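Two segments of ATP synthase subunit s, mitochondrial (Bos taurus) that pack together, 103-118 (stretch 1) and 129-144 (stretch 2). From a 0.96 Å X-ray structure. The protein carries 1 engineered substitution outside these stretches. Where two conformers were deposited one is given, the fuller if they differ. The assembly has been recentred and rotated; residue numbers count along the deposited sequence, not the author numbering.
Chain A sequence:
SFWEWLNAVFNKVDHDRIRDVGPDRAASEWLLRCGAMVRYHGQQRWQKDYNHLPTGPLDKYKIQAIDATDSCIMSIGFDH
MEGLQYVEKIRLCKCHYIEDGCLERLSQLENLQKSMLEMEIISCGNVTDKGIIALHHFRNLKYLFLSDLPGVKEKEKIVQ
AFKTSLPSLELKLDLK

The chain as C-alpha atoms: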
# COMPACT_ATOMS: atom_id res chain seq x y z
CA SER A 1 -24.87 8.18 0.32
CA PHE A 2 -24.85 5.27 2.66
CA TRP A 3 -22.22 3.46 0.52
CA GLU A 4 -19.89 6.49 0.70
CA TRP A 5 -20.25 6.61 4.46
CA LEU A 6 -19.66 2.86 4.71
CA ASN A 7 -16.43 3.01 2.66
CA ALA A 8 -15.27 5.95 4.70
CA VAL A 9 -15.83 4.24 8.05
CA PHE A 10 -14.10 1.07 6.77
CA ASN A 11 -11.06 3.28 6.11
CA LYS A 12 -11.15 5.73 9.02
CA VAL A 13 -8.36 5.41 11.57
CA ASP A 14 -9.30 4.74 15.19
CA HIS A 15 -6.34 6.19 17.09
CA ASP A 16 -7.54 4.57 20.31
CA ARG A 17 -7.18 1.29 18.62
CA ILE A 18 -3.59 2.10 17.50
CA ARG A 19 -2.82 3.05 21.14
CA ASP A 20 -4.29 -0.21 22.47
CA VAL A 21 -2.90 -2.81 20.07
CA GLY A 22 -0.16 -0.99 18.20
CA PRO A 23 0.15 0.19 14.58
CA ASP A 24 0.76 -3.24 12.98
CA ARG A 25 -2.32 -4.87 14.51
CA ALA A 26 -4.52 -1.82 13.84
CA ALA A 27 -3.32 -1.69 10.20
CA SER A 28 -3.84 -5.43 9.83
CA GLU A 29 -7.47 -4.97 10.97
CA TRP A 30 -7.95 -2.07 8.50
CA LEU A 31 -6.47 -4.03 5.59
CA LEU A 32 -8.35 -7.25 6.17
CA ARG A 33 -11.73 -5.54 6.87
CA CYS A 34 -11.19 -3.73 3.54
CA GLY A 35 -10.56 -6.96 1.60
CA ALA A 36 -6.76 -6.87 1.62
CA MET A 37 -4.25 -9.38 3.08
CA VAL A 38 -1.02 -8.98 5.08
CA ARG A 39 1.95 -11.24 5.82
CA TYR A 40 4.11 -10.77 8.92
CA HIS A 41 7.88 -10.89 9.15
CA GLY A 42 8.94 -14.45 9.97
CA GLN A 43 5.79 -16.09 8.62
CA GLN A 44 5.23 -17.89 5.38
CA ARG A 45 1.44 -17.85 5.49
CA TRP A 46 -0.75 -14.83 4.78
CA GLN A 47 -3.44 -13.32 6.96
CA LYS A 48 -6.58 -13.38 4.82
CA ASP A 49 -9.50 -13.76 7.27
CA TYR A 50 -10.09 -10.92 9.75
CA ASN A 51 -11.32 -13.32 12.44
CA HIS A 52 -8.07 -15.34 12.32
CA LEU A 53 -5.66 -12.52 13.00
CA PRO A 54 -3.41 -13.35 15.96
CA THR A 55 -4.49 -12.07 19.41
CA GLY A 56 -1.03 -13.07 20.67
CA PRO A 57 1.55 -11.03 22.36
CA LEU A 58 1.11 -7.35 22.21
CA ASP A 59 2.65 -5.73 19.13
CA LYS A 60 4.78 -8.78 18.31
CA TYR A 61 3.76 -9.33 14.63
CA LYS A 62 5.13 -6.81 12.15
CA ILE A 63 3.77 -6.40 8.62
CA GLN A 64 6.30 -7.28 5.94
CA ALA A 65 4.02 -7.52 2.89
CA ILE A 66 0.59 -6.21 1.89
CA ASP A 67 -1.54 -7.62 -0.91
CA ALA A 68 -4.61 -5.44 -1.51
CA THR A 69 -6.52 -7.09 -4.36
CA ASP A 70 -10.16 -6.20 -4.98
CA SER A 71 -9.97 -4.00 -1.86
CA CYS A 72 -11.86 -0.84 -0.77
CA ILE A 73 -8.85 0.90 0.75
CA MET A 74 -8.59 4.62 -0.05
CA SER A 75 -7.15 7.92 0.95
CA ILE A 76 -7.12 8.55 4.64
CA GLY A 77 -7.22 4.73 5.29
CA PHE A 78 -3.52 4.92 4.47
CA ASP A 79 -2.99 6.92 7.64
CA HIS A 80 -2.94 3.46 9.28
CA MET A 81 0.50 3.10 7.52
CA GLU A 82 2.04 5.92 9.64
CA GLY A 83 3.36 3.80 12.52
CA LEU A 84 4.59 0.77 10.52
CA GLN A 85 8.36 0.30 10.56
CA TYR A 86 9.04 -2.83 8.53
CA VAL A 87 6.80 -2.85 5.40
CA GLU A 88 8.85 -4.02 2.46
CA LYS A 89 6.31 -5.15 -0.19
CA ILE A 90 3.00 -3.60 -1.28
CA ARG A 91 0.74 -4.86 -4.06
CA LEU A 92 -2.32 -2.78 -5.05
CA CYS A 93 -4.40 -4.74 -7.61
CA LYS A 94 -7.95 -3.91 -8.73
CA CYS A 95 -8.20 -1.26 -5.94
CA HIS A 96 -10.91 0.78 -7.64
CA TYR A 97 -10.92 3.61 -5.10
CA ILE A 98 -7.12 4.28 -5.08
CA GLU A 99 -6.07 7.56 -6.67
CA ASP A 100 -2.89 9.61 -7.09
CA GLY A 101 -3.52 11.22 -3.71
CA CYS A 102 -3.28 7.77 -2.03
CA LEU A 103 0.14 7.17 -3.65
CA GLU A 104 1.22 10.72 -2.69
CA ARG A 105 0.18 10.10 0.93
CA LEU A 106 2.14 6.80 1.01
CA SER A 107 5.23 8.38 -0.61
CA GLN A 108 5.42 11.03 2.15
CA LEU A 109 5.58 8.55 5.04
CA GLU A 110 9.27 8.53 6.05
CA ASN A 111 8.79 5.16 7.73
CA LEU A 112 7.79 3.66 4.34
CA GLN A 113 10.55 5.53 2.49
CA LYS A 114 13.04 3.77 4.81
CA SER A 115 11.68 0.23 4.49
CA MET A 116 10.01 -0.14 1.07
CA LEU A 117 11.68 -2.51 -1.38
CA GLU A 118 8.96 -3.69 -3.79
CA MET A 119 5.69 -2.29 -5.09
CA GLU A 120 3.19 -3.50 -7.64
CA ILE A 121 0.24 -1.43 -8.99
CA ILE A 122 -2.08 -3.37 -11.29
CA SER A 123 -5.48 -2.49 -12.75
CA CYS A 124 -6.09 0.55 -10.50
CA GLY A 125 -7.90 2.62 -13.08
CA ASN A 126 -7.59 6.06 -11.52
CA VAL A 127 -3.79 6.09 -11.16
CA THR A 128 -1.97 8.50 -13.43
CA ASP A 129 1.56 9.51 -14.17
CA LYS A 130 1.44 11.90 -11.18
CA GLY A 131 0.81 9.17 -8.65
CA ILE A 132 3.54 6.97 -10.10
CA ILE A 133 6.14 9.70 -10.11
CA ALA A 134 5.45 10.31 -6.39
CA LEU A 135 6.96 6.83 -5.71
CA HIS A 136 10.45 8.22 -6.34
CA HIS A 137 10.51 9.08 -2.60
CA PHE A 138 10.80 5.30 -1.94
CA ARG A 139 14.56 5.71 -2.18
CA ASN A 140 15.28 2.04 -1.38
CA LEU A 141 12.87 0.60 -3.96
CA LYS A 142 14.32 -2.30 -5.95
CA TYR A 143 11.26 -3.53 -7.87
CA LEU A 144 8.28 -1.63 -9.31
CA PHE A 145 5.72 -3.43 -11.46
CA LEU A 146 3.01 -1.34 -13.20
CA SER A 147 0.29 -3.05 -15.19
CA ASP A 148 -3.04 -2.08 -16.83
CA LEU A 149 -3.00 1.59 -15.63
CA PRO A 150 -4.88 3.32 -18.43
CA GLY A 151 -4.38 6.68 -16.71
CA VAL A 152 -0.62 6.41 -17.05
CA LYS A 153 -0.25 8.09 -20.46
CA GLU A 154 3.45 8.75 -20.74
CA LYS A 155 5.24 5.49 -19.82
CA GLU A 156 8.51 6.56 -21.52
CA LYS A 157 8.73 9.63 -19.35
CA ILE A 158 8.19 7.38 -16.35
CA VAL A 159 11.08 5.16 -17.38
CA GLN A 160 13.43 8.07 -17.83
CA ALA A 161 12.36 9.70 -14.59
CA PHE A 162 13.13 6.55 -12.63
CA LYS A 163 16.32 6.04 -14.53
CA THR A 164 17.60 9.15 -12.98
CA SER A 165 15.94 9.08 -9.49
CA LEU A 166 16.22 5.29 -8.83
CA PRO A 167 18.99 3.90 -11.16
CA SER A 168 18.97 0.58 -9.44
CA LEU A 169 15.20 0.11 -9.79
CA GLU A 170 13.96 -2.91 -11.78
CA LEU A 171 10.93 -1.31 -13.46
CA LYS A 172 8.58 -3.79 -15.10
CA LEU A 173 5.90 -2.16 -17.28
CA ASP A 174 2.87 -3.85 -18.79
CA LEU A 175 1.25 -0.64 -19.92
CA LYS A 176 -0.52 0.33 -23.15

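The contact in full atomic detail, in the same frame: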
# COMPACT_ATOMS: atom_id res chain seq x y z
N LEU A 103 -1.28 7.44 -3.39
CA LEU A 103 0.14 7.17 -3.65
C LEU A 103 1.02 8.30 -3.11
O LEU A 103 2.09 8.07 -2.54
CB LEU A 103 0.39 6.96 -5.13
CG LEU A 103 -0.39 5.75 -5.71
CD1 LEU A 103 -0.08 5.62 -7.20
CD2 LEU A 103 -0.09 4.46 -4.98
N GLU A 104 0.54 9.56 -3.25
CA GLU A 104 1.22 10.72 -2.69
C GLU A 104 1.30 10.56 -1.16
O GLU A 104 2.40 10.75 -0.56
CB GLU A 104 0.53 12.00 -3.09
CG GLU A 104 0.69 12.32 -4.54
CD GLU A 104 -0.27 13.33 -5.10
OE1 GLU A 104 -1.22 13.72 -4.42
OE2 GLU A 104 -0.08 13.70 -6.26
N ARG A 105 0.19 10.26 -0.50
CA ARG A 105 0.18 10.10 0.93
C ARG A 105 1.18 9.03 1.40
O ARG A 105 1.96 9.21 2.34
CB ARG A 105 -1.26 9.75 1.41
CG ARG A 105 -1.54 9.61 2.91
CD ARG A 105 -3.02 9.33 3.22
NE ARG A 105 -3.86 10.45 2.88
CZ ARG A 105 -3.91 11.64 3.55
NH1 ARG A 105 -3.39 11.74 4.77
NH2 ARG A 105 -4.51 12.65 3.03
N LEU A 106 1.16 7.90 0.69
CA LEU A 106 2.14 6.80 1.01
C LEU A 106 3.58 7.29 0.85
O LEU A 106 4.46 6.99 1.67
CB LEU A 106 1.92 5.65 0.09
CG LEU A 106 0.68 4.75 0.41
CD1 LEU A 106 0.45 3.81 -0.77
CD2 LEU A 106 0.89 3.96 1.64
N SER A 107 3.84 7.99 -0.25
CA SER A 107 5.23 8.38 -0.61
C SER A 107 5.82 9.30 0.43
O SER A 107 7.06 9.39 0.51
CB SER A 107 5.27 9.04 -1.96
OG SER A 107 4.72 10.36 -1.95
N GLN A 108 4.99 10.05 1.15
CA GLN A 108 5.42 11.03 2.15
C GLN A 108 5.67 10.48 3.54
O GLN A 108 6.12 11.19 4.43
CB GLN A 108 4.37 12.19 2.22
CG GLN A 108 4.42 13.01 0.93
CD GLN A 108 5.63 13.75 0.82
OE1 GLN A 108 6.23 13.89 -0.31
NE2 GLN A 108 6.11 14.37 1.87
N LEU A 109 5.37 9.17 3.73
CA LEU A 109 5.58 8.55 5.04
C LEU A 109 7.05 8.14 5.12
O LEU A 109 7.48 7.20 4.42
CB LEU A 109 4.65 7.35 5.19
CG LEU A 109 3.17 7.75 5.39
CD1 LEU A 109 2.34 6.49 5.40
CD2 LEU A 109 3.01 8.61 6.70
N GLU A 110 7.84 8.82 5.97
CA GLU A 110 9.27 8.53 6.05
C GLU A 110 9.53 7.09 6.45
O GLU A 110 10.54 6.51 6.06
CB GLU A 110 10.00 9.50 7.01
CG GLU A 110 9.96 10.93 6.46
CD GLU A 110 10.98 11.81 7.17
OE1 GLU A 110 10.99 11.86 8.42
OE2 GLU A 110 11.74 12.46 6.45
N ASN A 111 8.67 6.55 7.31
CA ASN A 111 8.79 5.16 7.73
C ASN A 111 8.74 4.22 6.53
O ASN A 111 9.47 3.20 6.49
CB ASN A 111 7.76 4.82 8.79
CG ASN A 111 6.34 5.15 8.37
OD1 ASN A 111 6.05 6.37 8.09
ND2 ASN A 111 5.46 4.20 8.32
N LEU A 112 7.86 4.48 5.57
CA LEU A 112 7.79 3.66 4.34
C LEU A 112 8.94 3.95 3.43
O LEU A 112 9.48 3.05 2.76
CB LEU A 112 6.49 3.89 3.59
CG LEU A 112 5.20 3.46 4.35
CD1 LEU A 112 4.00 3.67 3.43
CD2 LEU A 112 5.28 1.98 4.72
N GLN A 113 9.37 5.23 3.33
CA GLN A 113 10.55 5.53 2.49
C GLN A 113 11.75 4.69 2.94
O GLN A 113 12.54 4.21 2.14
CB GLN A 113 10.94 7.01 2.61
CG GLN A 113 9.85 7.95 2.10
CD GLN A 113 10.21 9.43 2.40
OE1 GLN A 113 11.26 9.69 3.02
NE2 GLN A 113 9.34 10.31 1.96
N LYS A 114 11.90 4.53 4.27
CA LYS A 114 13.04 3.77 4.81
C LYS A 114 12.98 2.31 4.53
O LYS A 114 14.03 1.68 4.32
CB LYS A 114 13.14 4.01 6.34
CG LYS A 114 13.50 5.44 6.69
CD LYS A 114 13.06 5.79 8.10
CE LYS A 114 13.36 7.24 8.46
NZ LYS A 114 12.85 7.56 9.77
N SER A 115 11.79 1.71 4.53
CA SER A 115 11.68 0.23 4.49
C SER A 115 11.29 -0.32 3.13
O SER A 115 11.58 -1.51 2.87
CB SER A 115 10.64 -0.22 5.49
OG SER A 115 9.38 0.33 5.23
N MET A 116 10.62 0.44 2.26
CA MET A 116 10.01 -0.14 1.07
C MET A 116 11.03 -0.61 0.07
O MET A 116 11.93 0.13 -0.35
CB MET A 116 9.07 0.88 0.44
CG MET A 116 7.70 0.87 1.11
SD MET A 116 6.75 -0.64 0.81
CE MET A 116 6.42 -0.46 -0.96
N LEU A 117 10.82 -1.84 -0.38
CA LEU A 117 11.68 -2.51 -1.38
C LEU A 117 10.96 -2.83 -2.70
O LEU A 117 11.61 -2.84 -3.74
CB LEU A 117 12.28 -3.82 -0.82
CG LEU A 117 13.03 -3.66 0.50
CD1 LEU A 117 13.53 -5.04 0.96
CD2 LEU A 117 14.23 -2.69 0.30
N GLU A 118 9.67 -3.15 -2.63
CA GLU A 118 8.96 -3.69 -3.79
C GLU A 118 7.53 -3.13 -3.80
O GLU A 118 6.84 -3.19 -2.78
CB GLU A 118 8.88 -5.22 -3.67
CG GLU A 118 7.86 -5.95 -4.54
CD GLU A 118 7.83 -7.43 -4.36
OE1 GLU A 118 8.95 -8.02 -4.42
OE2 GLU A 118 6.71 -7.93 -4.16
N ASP A 129 0.15 9.25 -14.23
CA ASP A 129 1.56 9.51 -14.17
C ASP A 129 1.94 10.23 -12.88
O ASP A 129 3.04 10.00 -12.34
CB ASP A 129 2.01 10.34 -15.38
CG ASP A 129 1.56 9.70 -16.74
OD1 ASP A 129 0.34 9.79 -17.04
OD2 ASP A 129 2.41 9.05 -17.37
N LYS A 130 1.12 11.14 -12.40
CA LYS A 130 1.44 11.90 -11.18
C LYS A 130 1.60 11.02 -9.96
O LYS A 130 2.51 11.19 -9.14
CB LYS A 130 0.34 12.94 -10.90
CG LYS A 130 0.52 13.87 -9.81
CD LYS A 130 -0.56 14.97 -9.81
CE LYS A 130 -1.76 14.44 -9.25
NZ LYS A 130 -2.03 14.84 -7.89
N GLY A 131 0.71 10.06 -9.79
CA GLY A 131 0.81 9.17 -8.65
C GLY A 131 2.04 8.28 -8.73
O GLY A 131 2.68 8.00 -7.72
N ILE A 132 2.33 7.82 -9.93
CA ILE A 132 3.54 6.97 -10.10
C ILE A 132 4.77 7.75 -9.77
O ILE A 132 5.69 7.25 -9.09
CB ILE A 132 3.56 6.37 -11.53
CG1 ILE A 132 2.34 5.47 -11.82
CG2 ILE A 132 4.90 5.62 -11.76
CD1 ILE A 132 2.10 4.40 -10.80
N ILE A 133 4.91 8.97 -10.28
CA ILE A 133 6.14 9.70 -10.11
C ILE A 133 6.38 10.01 -8.60
O ILE A 133 7.53 10.02 -8.19
CB ILE A 133 6.10 11.00 -11.00
CG1 ILE A 133 6.22 10.64 -12.45
CG2 ILE A 133 7.21 11.97 -10.61
CD1 ILE A 133 7.70 10.31 -12.84
N ALA A 134 5.31 10.13 -7.80
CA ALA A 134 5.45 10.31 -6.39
C ALA A 134 6.28 9.18 -5.69
O ALA A 134 6.91 9.39 -4.65
CB ALA A 134 4.10 10.47 -5.76
N LEU A 135 6.24 7.99 -6.29
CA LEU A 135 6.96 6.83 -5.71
C LEU A 135 8.46 6.98 -5.70
O LEU A 135 9.15 6.17 -5.05
CB LEU A 135 6.55 5.54 -6.40
CG LEU A 135 5.02 5.31 -6.41
CD1 LEU A 135 4.73 4.07 -7.31
CD2 LEU A 135 4.45 5.19 -4.94
N HIS A 136 8.98 8.01 -6.39
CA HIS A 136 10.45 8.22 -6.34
C HIS A 136 10.93 8.49 -4.91
O HIS A 136 12.13 8.26 -4.63
CB HIS A 136 10.87 9.34 -7.28
CG HIS A 136 10.65 10.68 -6.78
ND1 HIS A 136 9.48 11.39 -6.91
CD2 HIS A 136 11.55 11.52 -6.22
CE1 HIS A 136 9.66 12.60 -6.36
NE2 HIS A 136 10.91 12.68 -5.89
N HIS A 137 10.07 8.88 -4.00
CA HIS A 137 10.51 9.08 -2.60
C HIS A 137 10.83 7.76 -1.92
O HIS A 137 11.45 7.79 -0.83
CB HIS A 137 9.44 9.80 -1.79
CG HIS A 137 9.27 11.21 -2.25
ND1 HIS A 137 10.26 12.22 -2.13
CD2 HIS A 137 8.24 11.76 -2.85
CE1 HIS A 137 9.82 13.30 -2.72
NE2 HIS A 137 8.55 13.11 -3.05
N PHE A 138 10.42 6.62 -2.46
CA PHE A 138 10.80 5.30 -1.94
C PHE A 138 12.20 5.00 -2.42
O PHE A 138 12.46 4.27 -3.37
CB PHE A 138 9.77 4.24 -2.33
CG PHE A 138 8.45 4.37 -1.68
CD1 PHE A 138 8.18 5.19 -0.57
CD2 PHE A 138 7.37 3.56 -2.13
CE1 PHE A 138 6.97 5.16 0.05
CE2 PHE A 138 6.15 3.59 -1.50
CZ PHE A 138 5.94 4.39 -0.42
N ARG A 139 13.17 5.65 -1.71
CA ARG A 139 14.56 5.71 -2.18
C ARG A 139 15.24 4.39 -2.19
O ARG A 139 16.30 4.25 -2.80
CB ARG A 139 15.33 6.78 -1.37
CG ARG A 139 15.37 6.51 0.13
CD ARG A 139 16.09 7.64 0.84
NE ARG A 139 16.11 7.50 2.31
CZ ARG A 139 15.14 7.90 3.10
NH1 ARG A 139 14.07 8.51 2.63
NH2 ARG A 139 15.21 7.65 4.41
N ASN A 140 14.71 3.38 -1.46
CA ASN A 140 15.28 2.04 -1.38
C ASN A 140 14.58 1.05 -2.28
O ASN A 140 14.89 -0.16 -2.26
CB ASN A 140 15.25 1.54 0.05
CG ASN A 140 16.03 2.45 0.98
OD1 ASN A 140 15.43 2.95 1.99
ND2 ASN A 140 17.26 2.72 0.67
N LEU A 141 13.63 1.52 -3.11
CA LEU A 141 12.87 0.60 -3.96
C LEU A 141 13.78 -0.12 -4.92
O LEU A 141 14.59 0.50 -5.63
CB LEU A 141 11.78 1.37 -4.71
CG LEU A 141 10.49 0.60 -5.07
CD1 LEU A 141 9.72 0.26 -3.76
CD2 LEU A 141 9.66 1.47 -5.96
N LYS A 142 13.58 -1.44 -5.02
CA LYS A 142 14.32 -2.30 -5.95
C LYS A 142 13.45 -2.85 -7.05
O LYS A 142 14.02 -3.29 -8.08
CB LYS A 142 15.00 -3.42 -5.20
CG LYS A 142 16.06 -2.95 -4.18
CD LYS A 142 17.21 -2.13 -4.99
CE LYS A 142 17.88 -3.03 -6.00
NZ LYS A 142 19.23 -2.47 -6.31
N TYR A 143 12.17 -2.94 -6.87
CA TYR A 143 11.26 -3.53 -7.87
C TYR A 143 9.98 -2.71 -7.92
O TYR A 143 9.38 -2.48 -6.84
CB TYR A 143 10.94 -5.01 -7.47
CG TYR A 143 10.06 -5.73 -8.44
CD1 TYR A 143 10.54 -6.11 -9.67
CD2 TYR A 143 8.75 -6.01 -8.12
CE1 TYR A 143 9.71 -6.82 -10.54
CE2 TYR A 143 7.94 -6.76 -9.00
CZ TYR A 143 8.45 -7.15 -10.20
OH TYR A 143 7.67 -7.94 -11.06
N LEU A 144 9.57 -2.34 -9.11
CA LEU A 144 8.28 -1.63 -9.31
C LEU A 144 7.66 -2.25 -10.54
O LEU A 144 8.24 -2.17 -11.63
CB LEU A 144 8.48 -0.12 -9.51
CG LEU A 144 7.22 0.71 -9.71
CD1 LEU A 144 6.25 0.58 -8.57
CD2 LEU A 144 7.57 2.20 -9.95
O HOH W 1 -3.72 14.59 -5.18

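A single backbone oxygen carries the strand end of this contact: L117 O accepts from K142 N at 2.7 Å and from Y143 N at 3.2 Å, two successive amides converging on one carbonyl. Just beyond, E118 and Y143 form a parallel bridge, in which E118 CA lies 3.3 Å from Y143 O as a CA-H...O contact. Their side chains leave the same face of the sheet, and E118 CG meets the edge of the Y143 ring, 3.7 Å from CD2.

At the other end the helices 103-107 and 129-134 run nearly parallel, 10° apart, with axes approaching to 8.6 Å. At G131 the fit is tight. G131 packs against L103, whose CB sits 3.6 Å from G131 O; an ideal CB on the glycine would lie only 3.0 Å from L103 CD1. Further along, S107 packs on A134, with S107 CB 3.2 Å from A134 O, while S107 OG turns back to its own helix and donates to E104 O at 2.7 Å. At the more open margin, K130 NZ and E104 OE2 form a salt bridge at 2.8 Å, and a water donates to E104 OE1 while accepting a weak bond from K130 NZ.

Between these ends F138 is the plug, with the largest covered area of any residue here. M116 CG stands over one face of its ring, 4.1 Å from the centroid in a CH-pi contact, while L106 O approaches the edge, 3.5 Å from F138 CE1. L112 CB adds apolar packing 3.8 Å from F138 CE1.

Q113 links its own stretch to the F138–L141 turn. Its NE2 donates almost linearly to S107 O at 2.9 Å, bracing its own stretch, and its OE1 accepts a weak bond from R139 NH1 at 3.1 Å. The rules are local: a glycine where a CB would crowd L103, and one aromatic ring with backbone at its edge and a methionine over its face.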